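Local coordinates for odorant Binding Protein from Varroa destructor, form P2<1> (Varroa destructor, PDB 7NZA) that probably binds and carries small odorant molecules in a wide open internal cavity, at residues A69-E73 with G74-D78; A131-D134 with Y135-Q139. All coordinates share one frame; numbering follows the deposited sequence.

Following the chain from the N terminus, helix 28-44 leads to helix 55-72, and contact 1 lies where helix 55-72 ends. There 69-73 turns into 74-78, the start of the loop that runs on to helix 84-93. After helix 98-118 comes helix 122-141, and contact 2 is a stretch of that helix, 131-134 with 135-139. The two contacts are local and lie in series, neither enclosing the other, with centres about 21 Å apart and nearest atoms about 10 Å apart. Contact 1 brings the end of helix 55-72 against helices 28-44, 84-93 and 122-141; contact 2 joins helix 122-141 to helix 98-118, with the Cys111-Cys132 disulfide as covalent link. Both also touch the second subunit.

Contact 1 of 2, residues A69-E73 with G74-D78; sequences ALKAE and GWFDD
Leu70, in the last turn of helix 55-72, meets Trp75 and Phe76 of the turn that follows. Its CB lies 3.5 Å from Phe76 CE2, while the Phe76 ring turns an edge to Lys71 N. Beyond CB, with CG anti to the carbonyl carbon (chi1 -76°), the branch CD2 comes 3.8 Å from Trp75 CB and makes an off-centre CH-pi contact over the five-membered ring of Trp75. Leu70 O sits near the plane of that indole, at its edge, and accepts the backbone N-H of Trp75, N to O 3.0 Å, in a fairly straight bond (162°). Glu73 CB lies 3.8 Å from Trp75 CD1, and Arg86 adds a cation-pi contact to the indole. With the indole cut back to an alanine, Leu70 CD2 would probably face a gap and Arg86 would lose its cation-pi partner. A water links the helix end to the turn, donating to Lys71 O and accepting from Phe76 N. Gly74 N donates to Lys71 O, 3.0 Å, entering from above the carbonyl plane. Gly74 has positive phi (89°), where a CB would jam against Glu73 O. Trp75 N to Leu70 O and Gly74 N to Lys71 O form the Schellman motif, with Gly74 as C', that ends helix 55-72.

Contact 2 of 2, residues A131-D134 with Y135-Q139; sequences ACMD and YNISQ
Asp134 O is gripped twice by Ser138, within an unbroken alpha-helix: the hydroxyl OG donates to Asp134 O at 2.7 Å and the backbone N at 3.1 Å, from opposite faces of the carbonyl plane. Ser138 OG stands anti to its own carbonyl carbon (chi1 -64°), which folds the hydroxyl back over the preceding turn. Such a serine bond to the carbonyl four residues earlier is common in helices. Two residues earlier, Cys132 O is held in the same doubled way, by Asn136 N and by Asn136 ND2, again from opposite faces. The hydrogen bond from the side-chain ND2 is the more bent (148°), with ND2 above the carbonyl plane. The Asp134 carboxylate turns elsewhere, OD1 making a salt bridge with Lys12 of the second subunit. On the buried side Met133 and Ile137 pack obliquely, CE to CD1 at 4.1 Å; Met133 packs on Ala8 and Ile137 on Thr9, both of the second subunit. Ile137 N to Met133 O and Tyr135 N to Ala131 O continue the regular helical bonding. Cys132 is tied to Cys111 of helix 98-118, which Asn136 also touches. Within the helix, the sulfur Cys132 SG lies 3.6 Å from Asn136 ND2.

Contact 1 of 2, residues A69-E73 with G74-D78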
loop_
_atom_site.group_PDB
_atom_site.type_symbol
_atom_site.label_atom_id
_atom_site.label_comp_id
_atom_site.label_asym_id
_atom_site.label_seq_id
_atom_site.Cartn_x
_atom_site.Cartn_y
_atom_site.Cartn_z
ATOM N N ALA A 69 -11.266 11.366 3.914
ATOM C CA ALA A 69 -11.485 10.125 4.661
ATOM C C ALA A 69 -11.642 10.384 6.121
ATOM O O ALA A 69 -12.560 9.791 6.782
ATOM C CB ALA A 69 -10.363 9.185 4.393
ATOM N N LEU A 70 -10.881 11.274 6.718
ATOM C CA LEU A 70 -11.052 11.624 8.143
ATOM C C LEU A 70 -12.419 12.259 8.335
ATOM O O LEU A 70 -13.090 11.897 9.335
ATOM C CB LEU A 70 -9.958 12.602 8.552
ATOM C CG LEU A 70 -8.560 12.000 8.762
ATOM C CD1 LEU A 70 -7.514 13.064 8.684
ATOM C CD2 LEU A 70 -8.479 11.383 10.135
ATOM N N LYS A 71 -12.839 13.186 7.498
ATOM C CA LYS A 71 -14.134 13.889 7.678
ATOM C C LYS A 71 -15.254 12.849 7.555
ATOM O O LYS A 71 -16.197 12.891 8.407
ATOM C CB LYS A 71 -14.298 15.056 6.710
ATOM C CG LYS A 71 -15.593 15.907 6.812
ATOM C CD LYS A 71 -15.549 17.055 7.818
ATOM C CE LYS A 71 -16.847 17.696 8.301
ATOM N NZ LYS A 71 -17.555 18.508 7.272
ATOM N N ALA A 72 -15.217 11.973 6.570
ATOM C CA ALA A 72 -16.303 11.030 6.297
ATOM C C ALA A 72 -16.437 10.117 7.479
ATOM O O ALA A 72 -17.555 9.677 7.748
ATOM C CB ALA A 72 -16.026 10.279 5.041
ATOM N N GLU A 73 -15.350 9.786 8.130
ATOM C CA GLU A 73 -15.423 8.860 9.264
ATOM C C GLU A 73 -15.551 9.597 10.600
ATOM O O GLU A 73 -15.414 8.906 11.668
ATOM C CB GLU A 73 -14.184 7.973 9.256
ATOM C CG GLU A 73 -14.116 7.002 8.070
ATOM C CD GLU A 73 -14.859 5.705 8.290
ATOM O OE1 GLU A 73 -14.300 4.583 8.004
ATOM O OE2 GLU A 73 -15.979 5.794 8.779
ATOM N N GLY A 74 -15.859 10.871 10.622
ATOM C CA GLY A 74 -16.263 11.494 11.895
ATOM C C GLY A 74 -15.135 12.063 12.715
ATOM O O GLY A 74 -15.318 12.207 13.938
ATOM N N TRP A 75 -13.962 12.286 12.150
ATOM C CA TRP A 75 -12.764 12.691 12.940
ATOM C C TRP A 75 -12.673 14.178 13.214
ATOM O O TRP A 75 -11.724 14.531 13.942
ATOM C CB TRP A 75 -11.486 12.124 12.327
ATOM C CG TRP A 75 -11.388 10.662 12.494
ATOM C CD1 TRP A 75 -11.786 9.662 11.656
ATOM C CD2 TRP A 75 -10.838 10.037 13.652
ATOM N NE1 TRP A 75 -11.481 8.454 12.207
ATOM C CE2 TRP A 75 -10.897 8.657 13.431
ATOM C CE3 TRP A 75 -10.308 10.520 14.853
ATOM C CZ2 TRP A 75 -10.505 7.739 14.366
ATOM C CZ3 TRP A 75 -9.871 9.601 15.762
ATOM C CH2 TRP A 75 -9.958 8.235 15.526
ATOM N N PHE A 76 -13.570 15.018 12.812
ATOM C CA PHE A 76 -13.544 16.471 13.095
ATOM C C PHE A 76 -14.811 16.831 13.830
ATOM O O PHE A 76 -15.912 16.415 13.452
ATOM C CB PHE A 76 -13.374 17.280 11.833
ATOM C CG PHE A 76 -12.070 17.038 11.145
ATOM C CD1 PHE A 76 -10.911 17.644 11.532
ATOM C CD2 PHE A 76 -12.029 16.177 10.058
ATOM C CE1 PHE A 76 -9.744 17.406 10.834
ATOM C CE2 PHE A 76 -10.854 15.918 9.395
ATOM C CZ PHE A 76 -9.727 16.609 9.723
ATOM N N ASP A 77 -14.661 17.706 14.825
ATOM C CA ASP A 77 -15.838 18.168 15.592
ATOM C C ASP A 77 -16.543 19.316 14.885
ATOM O O ASP A 77 -16.145 19.685 13.789
ATOM C CB ASP A 77 -15.364 18.526 16.976
ATOM C CG ASP A 77 -14.552 19.780 17.145
ATOM O OD1 ASP A 77 -14.500 20.614 16.225
ATOM O OD2 ASP A 77 -14.048 19.950 18.263
ATOM N N ASP A 78 -17.628 19.821 15.514
ATOM C CA ASP A 78 -18.422 20.945 14.939
ATOM C C ASP A 78 -17.657 22.264 14.860
ATOM O O ASP A 78 -18.233 23.217 14.218
ATOM C CB ASP A 78 -19.779 21.043 15.625
ATOM C CG ASP A 78 -19.763 21.558 17.050
ATOM O OD1 ASP A 78 -18.670 21.843 17.606
ATOM O OD2 ASP A 78 -20.932 21.680 17.612
HETATM O O HOH W 1 -15.797 14.649 10.788
#

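Contact 2 of 2, residues A131-D134 with Y135-Q139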
loop_
_atom_site.group_PDB
_atom_site.type_symbol
_atom_site.label_atom_id
_atom_site.label_comp_id
_atom_site.label_asym_id
_atom_site.label_seq_id
_atom_site.Cartn_x
_atom_site.Cartn_y
_atom_site.Cartn_z
ATOM N N ALA A 131 1.810 12.173 11.589
ATOM C CA ALA A 131 3.214 11.893 11.285
ATOM C C ALA A 131 3.993 11.629 12.565
ATOM O O ALA A 131 4.831 10.739 12.641
ATOM C CB ALA A 131 3.831 13.035 10.494
ATOM N N CYS A 132 3.759 12.443 13.562
ATOM C CA CYS A 132 4.394 12.331 14.901
ATOM C C CYS A 132 4.089 10.970 15.534
ATOM O O CYS A 132 4.987 10.307 16.063
ATOM C CB CYS A 132 3.951 13.471 15.803
ATOM S SG CYS A 132 4.654 13.576 17.458
ATOM N N MET A 133 2.855 10.560 15.440
ATOM C CA MET A 133 2.462 9.253 16.064
ATOM C C MET A 133 3.012 8.102 15.216
ATOM O O MET A 133 3.425 7.087 15.765
ATOM C CB MET A 133 0.958 9.161 16.207
ATOM C CG MET A 133 0.486 10.106 17.298
ATOM S SD MET A 133 1.158 9.744 18.943
ATOM C CE MET A 133 0.107 8.393 19.481
ATOM N N ASP A 134 3.040 8.232 13.898
ATOM C CA ASP A 134 3.605 7.133 13.045
ATOM C C ASP A 134 5.032 6.881 13.481
ATOM O O ASP A 134 5.420 5.723 13.727
ATOM C CB ASP A 134 3.476 7.500 11.589
ATOM C CG ASP A 134 3.766 6.382 10.621
ATOM O OD1 ASP A 134 2.844 5.803 10.102
ATOM O OD2 ASP A 134 4.932 6.062 10.534
ATOM N N TYR A 135 5.807 7.944 13.612
ATOM C CA TYR A 135 7.207 7.845 14.008
ATOM C C TYR A 135 7.372 7.323 15.415
ATOM O O TYR A 135 8.070 6.366 15.662
ATOM C CB TYR A 135 7.866 9.217 13.858
ATOM C CG TYR A 135 9.278 9.196 14.300
ATOM C CD1 TYR A 135 10.233 8.427 13.662
ATOM C CD2 TYR A 135 9.638 9.850 15.440
ATOM C CE1 TYR A 135 11.548 8.368 14.127
ATOM C CE2 TYR A 135 10.975 9.915 15.839
ATOM C CZ TYR A 135 11.905 9.131 15.205
ATOM O OH TYR A 135 13.213 9.153 15.659
ATOM N N ASN A 136 6.668 7.926 16.369
ATOM C CA ASN A 136 6.842 7.526 17.779
ATOM C C ASN A 136 6.284 6.156 18.087
ATOM O O ASN A 136 6.948 5.410 18.815
ATOM C CB ASN A 136 6.234 8.549 18.723
ATOM C CG ASN A 136 7.122 9.751 18.893
ATOM O OD1 ASN A 136 8.144 9.628 19.577
ATOM N ND2 ASN A 136 6.819 10.843 18.237
ATOM N N ILE A 137 5.164 5.776 17.561
ATOM C CA ILE A 137 4.630 4.412 17.745
ATOM C C ILE A 137 5.623 3.438 17.178
ATOM O O ILE A 137 5.920 2.378 17.734
ATOM C CB ILE A 137 3.235 4.245 17.188
ATOM C CG1 ILE A 137 2.207 5.075 17.947
ATOM C CG2 ILE A 137 2.865 2.757 17.232
ATOM C CD1 ILE A 137 0.861 5.042 17.321
ATOM N N SER A 138 6.175 3.726 15.982
ATOM C CA SER A 138 7.149 2.818 15.322
ATOM C C SER A 138 8.359 2.602 16.222
ATOM O O SER A 138 8.877 1.461 16.352
ATOM C CB SER A 138 7.569 3.288 13.944
ATOM O OG SER A 138 6.497 3.305 13.075
ATOM N N GLN A 139 8.850 3.688 16.801
ATOM C CA GLN A 139 10.014 3.596 17.698
ATOM C C GLN A 139 9.699 2.784 18.942
ATOM O O GLN A 139 10.477 1.927 19.303
ATOM C CB GLN A 139 10.500 4.985 18.140
ATOM C CG GLN A 139 11.040 5.846 17.033
ATOM C CD GLN A 139 12.374 5.309 16.586
ATOM O OE1 GLN A 139 13.297 5.154 17.382
ATOM N NE2 GLN A 139 12.503 5.028 15.314
#